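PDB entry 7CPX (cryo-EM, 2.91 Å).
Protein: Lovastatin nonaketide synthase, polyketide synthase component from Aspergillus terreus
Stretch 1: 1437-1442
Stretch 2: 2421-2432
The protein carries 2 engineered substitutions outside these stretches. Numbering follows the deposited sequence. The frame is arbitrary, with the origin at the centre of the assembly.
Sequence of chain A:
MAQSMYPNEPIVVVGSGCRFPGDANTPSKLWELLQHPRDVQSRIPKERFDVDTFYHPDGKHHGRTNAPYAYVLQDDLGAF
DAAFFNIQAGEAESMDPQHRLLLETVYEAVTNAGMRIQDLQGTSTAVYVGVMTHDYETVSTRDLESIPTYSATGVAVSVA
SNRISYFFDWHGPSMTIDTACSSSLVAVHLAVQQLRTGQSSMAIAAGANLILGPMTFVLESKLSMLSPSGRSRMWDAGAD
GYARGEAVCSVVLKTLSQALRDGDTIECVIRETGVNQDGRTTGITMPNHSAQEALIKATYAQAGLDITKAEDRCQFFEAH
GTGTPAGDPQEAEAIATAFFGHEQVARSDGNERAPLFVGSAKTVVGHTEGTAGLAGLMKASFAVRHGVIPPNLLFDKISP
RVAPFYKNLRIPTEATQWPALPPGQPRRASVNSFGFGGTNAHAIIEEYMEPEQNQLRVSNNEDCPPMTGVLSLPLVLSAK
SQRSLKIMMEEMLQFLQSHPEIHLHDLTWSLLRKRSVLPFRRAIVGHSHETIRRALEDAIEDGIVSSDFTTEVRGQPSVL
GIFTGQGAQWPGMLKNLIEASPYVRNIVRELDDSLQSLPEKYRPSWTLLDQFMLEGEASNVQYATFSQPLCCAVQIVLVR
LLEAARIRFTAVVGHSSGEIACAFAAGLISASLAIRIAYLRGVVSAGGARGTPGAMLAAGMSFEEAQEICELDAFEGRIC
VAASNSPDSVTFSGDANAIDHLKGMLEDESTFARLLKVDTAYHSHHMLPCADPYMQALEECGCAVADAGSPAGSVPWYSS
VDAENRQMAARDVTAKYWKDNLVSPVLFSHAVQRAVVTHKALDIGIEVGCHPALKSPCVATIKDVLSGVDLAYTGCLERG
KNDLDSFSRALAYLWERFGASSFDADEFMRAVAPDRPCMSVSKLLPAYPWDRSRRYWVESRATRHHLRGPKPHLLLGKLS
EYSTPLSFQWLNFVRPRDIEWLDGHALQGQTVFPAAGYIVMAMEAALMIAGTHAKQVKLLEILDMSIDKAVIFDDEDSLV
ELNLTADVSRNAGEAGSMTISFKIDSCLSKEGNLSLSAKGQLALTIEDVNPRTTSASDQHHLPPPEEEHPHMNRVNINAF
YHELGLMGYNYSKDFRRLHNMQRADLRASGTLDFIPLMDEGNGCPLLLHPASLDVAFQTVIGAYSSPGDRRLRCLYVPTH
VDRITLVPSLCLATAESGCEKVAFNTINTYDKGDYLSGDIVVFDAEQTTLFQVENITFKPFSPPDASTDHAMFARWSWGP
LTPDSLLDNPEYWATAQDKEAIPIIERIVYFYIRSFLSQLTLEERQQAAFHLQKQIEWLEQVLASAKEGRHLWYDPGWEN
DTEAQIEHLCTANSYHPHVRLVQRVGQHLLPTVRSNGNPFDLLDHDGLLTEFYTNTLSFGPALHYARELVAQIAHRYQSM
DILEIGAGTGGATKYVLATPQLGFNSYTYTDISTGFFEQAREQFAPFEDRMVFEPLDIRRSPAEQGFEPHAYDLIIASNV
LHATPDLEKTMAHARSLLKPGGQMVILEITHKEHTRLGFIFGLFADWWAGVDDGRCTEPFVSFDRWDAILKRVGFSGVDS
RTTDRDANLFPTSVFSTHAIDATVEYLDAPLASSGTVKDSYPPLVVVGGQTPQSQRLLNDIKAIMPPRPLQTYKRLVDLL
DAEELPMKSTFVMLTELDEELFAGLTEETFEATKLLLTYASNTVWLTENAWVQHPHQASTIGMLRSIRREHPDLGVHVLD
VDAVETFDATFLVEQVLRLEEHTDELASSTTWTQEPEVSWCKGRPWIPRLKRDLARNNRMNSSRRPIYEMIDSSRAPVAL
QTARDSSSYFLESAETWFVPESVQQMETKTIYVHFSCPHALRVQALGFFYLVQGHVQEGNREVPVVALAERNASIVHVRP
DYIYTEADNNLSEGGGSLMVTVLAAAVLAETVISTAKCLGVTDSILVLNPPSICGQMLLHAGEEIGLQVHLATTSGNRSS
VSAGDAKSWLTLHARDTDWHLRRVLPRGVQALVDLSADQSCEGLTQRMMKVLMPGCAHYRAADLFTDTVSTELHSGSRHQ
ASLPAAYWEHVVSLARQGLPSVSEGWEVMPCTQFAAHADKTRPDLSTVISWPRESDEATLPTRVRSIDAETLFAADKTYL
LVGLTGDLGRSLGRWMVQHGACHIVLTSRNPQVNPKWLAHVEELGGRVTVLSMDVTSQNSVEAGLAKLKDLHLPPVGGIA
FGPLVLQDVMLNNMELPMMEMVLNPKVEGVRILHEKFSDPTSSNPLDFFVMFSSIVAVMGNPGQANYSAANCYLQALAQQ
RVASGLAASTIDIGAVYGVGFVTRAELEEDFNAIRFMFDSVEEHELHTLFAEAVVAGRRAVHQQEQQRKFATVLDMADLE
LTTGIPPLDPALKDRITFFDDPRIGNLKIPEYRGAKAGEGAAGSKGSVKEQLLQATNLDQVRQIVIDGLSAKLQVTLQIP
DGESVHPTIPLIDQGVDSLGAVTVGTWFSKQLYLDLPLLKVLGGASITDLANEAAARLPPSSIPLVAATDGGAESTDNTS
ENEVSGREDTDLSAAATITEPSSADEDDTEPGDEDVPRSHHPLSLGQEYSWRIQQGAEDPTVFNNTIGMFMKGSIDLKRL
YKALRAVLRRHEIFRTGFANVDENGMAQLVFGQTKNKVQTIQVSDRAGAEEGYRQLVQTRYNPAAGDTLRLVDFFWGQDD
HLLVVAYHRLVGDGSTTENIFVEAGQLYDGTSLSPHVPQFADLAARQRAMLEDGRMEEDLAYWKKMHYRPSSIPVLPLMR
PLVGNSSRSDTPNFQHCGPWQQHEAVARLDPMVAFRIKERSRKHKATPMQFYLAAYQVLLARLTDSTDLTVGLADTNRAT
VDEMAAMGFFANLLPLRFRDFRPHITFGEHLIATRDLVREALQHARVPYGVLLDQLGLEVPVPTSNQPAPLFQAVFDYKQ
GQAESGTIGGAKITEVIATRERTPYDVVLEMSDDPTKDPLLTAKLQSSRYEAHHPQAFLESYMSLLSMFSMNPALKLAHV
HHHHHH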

# COMPACT_ATOMS: atom_id res chain seq x y z
N TYR A 1437 -68.04 9.22 12.12
CA TYR A 1437 -67.58 10.27 11.21
C TYR A 1437 -66.06 10.19 11.17
O TYR A 1437 -65.39 10.52 12.15
N GLN A 1438 -65.52 9.75 10.04
CA GLN A 1438 -64.08 9.66 9.88
C GLN A 1438 -63.53 10.93 9.23
O GLN A 1438 -64.27 11.73 8.65
N SER A 1439 -62.21 11.09 9.32
CA SER A 1439 -61.53 12.24 8.73
C SER A 1439 -62.15 13.55 9.23
O SER A 1439 -62.30 14.51 8.49
N MET A 1440 -62.50 13.57 10.51
CA MET A 1440 -63.07 14.77 11.12
C MET A 1440 -61.99 15.81 11.33
O MET A 1440 -60.87 15.49 11.73
N ASP A 1441 -62.33 17.07 11.06
CA ASP A 1441 -61.50 18.19 11.46
C ASP A 1441 -61.79 18.47 12.93
O ASP A 1441 -62.89 18.93 13.27
N ILE A 1442 -60.82 18.18 13.79
CA ILE A 1442 -61.02 18.19 15.23
C ILE A 1442 -60.34 19.42 15.81
O ILE A 1442 -59.18 19.71 15.49
N ASP A 2421 -66.57 6.89 0.23
CA ASP A 2421 -67.14 5.87 1.09
C ASP A 2421 -66.56 6.01 2.50
O ASP A 2421 -65.34 5.94 2.66
N PRO A 2422 -67.39 6.21 3.53
CA PRO A 2422 -66.84 6.33 4.89
C PRO A 2422 -66.25 5.04 5.42
O PRO A 2422 -65.52 5.07 6.41
N ARG A 2423 -66.56 3.90 4.79
CA ARG A 2423 -66.04 2.62 5.28
C ARG A 2423 -64.52 2.64 5.37
O ARG A 2423 -63.94 1.97 6.23
N ILE A 2424 -63.87 3.40 4.50
CA ILE A 2424 -62.42 3.42 4.39
C ILE A 2424 -61.86 4.65 5.10
O ILE A 2424 -60.71 5.05 4.87
N GLY A 2425 -62.66 5.26 5.97
CA GLY A 2425 -62.32 6.57 6.49
C GLY A 2425 -60.96 6.60 7.17
O GLY A 2425 -60.18 7.54 6.98
N ASN A 2426 -60.66 5.58 7.96
CA ASN A 2426 -59.42 5.57 8.72
C ASN A 2426 -58.19 5.37 7.85
O ASN A 2426 -57.06 5.51 8.35
N LEU A 2427 -58.36 5.05 6.57
CA LEU A 2427 -57.25 4.72 5.68
C LEU A 2427 -56.84 5.89 4.80
O LEU A 2427 -56.20 5.68 3.75
N LYS A 2428 -57.17 7.12 5.18
CA LYS A 2428 -56.91 8.29 4.36
C LYS A 2428 -55.69 9.05 4.87
O LYS A 2428 -55.44 9.14 6.07
N ILE A 2429 -54.93 9.60 3.92
CA ILE A 2429 -53.67 10.30 4.20
C ILE A 2429 -53.97 11.74 4.61
O ILE A 2429 -55.02 12.28 4.22
N PRO A 2430 -53.10 12.39 5.40
CA PRO A 2430 -53.23 13.84 5.60
C PRO A 2430 -53.50 14.59 4.31
O PRO A 2430 -53.07 14.17 3.23
N GLU A 2431 -54.20 15.72 4.41
CA GLU A 2431 -54.59 16.51 3.25
C GLU A 2431 -53.82 17.82 3.11
O GLU A 2431 -53.66 18.30 1.99
N TYR A 2432 -53.35 18.40 4.21
CA TYR A 2432 -52.63 19.66 4.17
C TYR A 2432 -51.24 19.51 4.77
O TYR A 2432 -50.98 19.99 5.87

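Which side chain does most to join the two stretches? Q1438 does, with 82 Å² of its surface covered, the largest share of a small contact that buries 246 Å² in all. Its CA-to-CB bond points toward the second stretch, and chi1 is m at -63°, while chi2, at -92°, lies between wells. The side chain runs along the 3-10 segment: Q1438 CG lies 4.1 Å from P2422 O, and OE1 of Q1438 comes within 3.4 Å of G2425 C. OE1 of Q1438 also sits 2.7 Å from the backbone N of N2426, close enough for polar contact, though the geometry leaves the nature of this pairing open. The amide nitrogen, NE2, is hydrogen-bonded elsewhere in the structure.

Why can Q1438 come so near the 3-10 segment? Its opposite number is a glycine: the CA atoms of Q1438 and G2425 are 4.9 Å apart, the closest pair of CA atoms across the two stretches. A CB on G2425 would point toward the first stretch and fall about 2.1 Å from Q1438 CB, a clash. The turn that presents G2425 is held by its own backbone, with G2425 N donating to P2422 O at 2.9 Å.

What does S1439 add beside it? Its CA-to-CB bond also points toward the second stretch, with chi1 m and 41 Å² of the residue covered. OG of S1439 lies 3.4 Å from K2428 CD, against the aliphatic part of a lysine whose chi1 is m and whose remaining chi angles are all t. The same OG is 3.6 Å from G2425 O.

Does charge draw the far ends together? No opposite charges meet there: D1441 OD1 and E2431 OE2 are 4.4 Å apart, like charges close together, and both atoms are hydrogen-bonded elsewhere in the structure.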

# COMPACT_ATOMS: atom_id res chain seq x y z
CB TYR A 1437 -68.02 11.66 11.67
CG TYR A 1437 -69.48 11.78 12.05
CD1 TYR A 1437 -70.46 11.94 11.08
CD2 TYR A 1437 -69.87 11.75 13.38
CE1 TYR A 1437 -71.79 12.06 11.43
CE2 TYR A 1437 -71.20 11.87 13.73
CZ TYR A 1437 -72.15 12.03 12.76
OH TYR A 1437 -73.48 12.14 13.11
CB GLN A 1438 -63.71 8.45 9.03
CG GLN A 1438 -64.10 7.12 9.64
CD GLN A 1438 -63.00 6.51 10.48
OE1 GLN A 1438 -62.33 5.57 10.06
NE2 GLN A 1438 -62.80 7.04 11.68
CB SER A 1439 -61.57 12.18 7.21
OG SER A 1439 -60.80 11.09 6.73
CB MET A 1440 -63.72 14.44 12.46
CG MET A 1440 -64.63 13.23 12.42
SD MET A 1440 -65.56 13.06 13.96
CE MET A 1440 -66.78 14.36 13.75
CB ASP A 1441 -61.77 19.41 10.58
CG ASP A 1441 -61.23 19.24 9.18
OD1 ASP A 1441 -60.19 18.58 9.01
OD2 ASP A 1441 -61.86 19.78 8.23
CB ILE A 1442 -60.47 16.90 15.87
CG1 ILE A 1442 -61.22 15.69 15.31
CG2 ILE A 1442 -60.59 16.98 17.38
CD1 ILE A 1442 -60.72 14.36 15.83
CB ASP A 2421 -66.85 4.48 0.54
CG ASP A 2421 -67.62 3.39 1.25
OD1 ASP A 2421 -67.92 3.55 2.45
OD2 ASP A 2421 -67.93 2.36 0.61
CB PRO A 2422 -68.05 6.77 5.72
CG PRO A 2422 -69.21 6.18 4.99
CD PRO A 2422 -68.86 6.31 3.53
CB ARG A 2423 -66.51 1.50 4.34
CG ARG A 2423 -66.39 0.11 4.91
CD ARG A 2423 -66.63 -0.94 3.83
NE ARG A 2423 -67.17 -2.18 4.37
CZ ARG A 2423 -68.46 -2.42 4.57
NH1 ARG A 2423 -69.38 -1.51 4.30
NH2 ARG A 2423 -68.83 -3.60 5.06
CB ILE A 2424 -61.99 3.43 2.92
CG1 ILE A 2424 -62.28 4.81 2.32
CG2 ILE A 2424 -62.73 2.34 2.16
CD1 ILE A 2424 -62.37 4.83 0.83
CB ASN A 2426 -59.46 4.47 9.79
CG ASN A 2426 -58.91 4.94 11.12
OD1 ASN A 2426 -59.65 5.38 11.99
ND2 ASN A 2426 -57.59 4.84 11.27
CB LEU A 2427 -57.62 3.52 4.81
CG LEU A 2427 -58.33 2.37 5.53
CD1 LEU A 2427 -58.57 1.21 4.57
CD2 LEU A 2427 -57.53 1.92 6.73
CB LYS A 2428 -58.13 9.21 4.34
CG LYS A 2428 -59.32 8.60 3.63
CD LYS A 2428 -60.56 9.47 3.72
CE LYS A 2428 -61.72 8.88 2.94
NZ LYS A 2428 -62.95 9.71 3.04
CB ILE A 2429 -52.74 10.25 2.99
CG1 ILE A 2429 -52.49 8.80 2.56
CG2 ILE A 2429 -51.41 10.94 3.28
CD1 ILE A 2429 -51.62 8.67 1.33
CB PRO A 2430 -51.87 14.22 6.21
CG PRO A 2430 -51.31 12.94 6.80
CD PRO A 2430 -52.19 11.79 6.38
CB GLU A 2431 -56.09 16.82 3.29
CG GLU A 2431 -56.71 16.88 4.68
CD GLU A 2431 -56.16 18.00 5.54
OE1 GLU A 2431 -54.92 18.09 5.69
OE2 GLU A 2431 -56.96 18.80 6.08
CB TYR A 2432 -53.41 20.75 4.91
CG TYR A 2432 -54.82 20.97 4.41
CD1 TYR A 2432 -55.15 20.72 3.08
CD2 TYR A 2432 -55.82 21.41 5.26
CE1 TYR A 2432 -56.44 20.91 2.62
CE2 TYR A 2432 -57.11 21.61 4.80
CZ TYR A 2432 -57.42 21.36 3.48
OH TYR A 2432 -58.70 21.55 3.03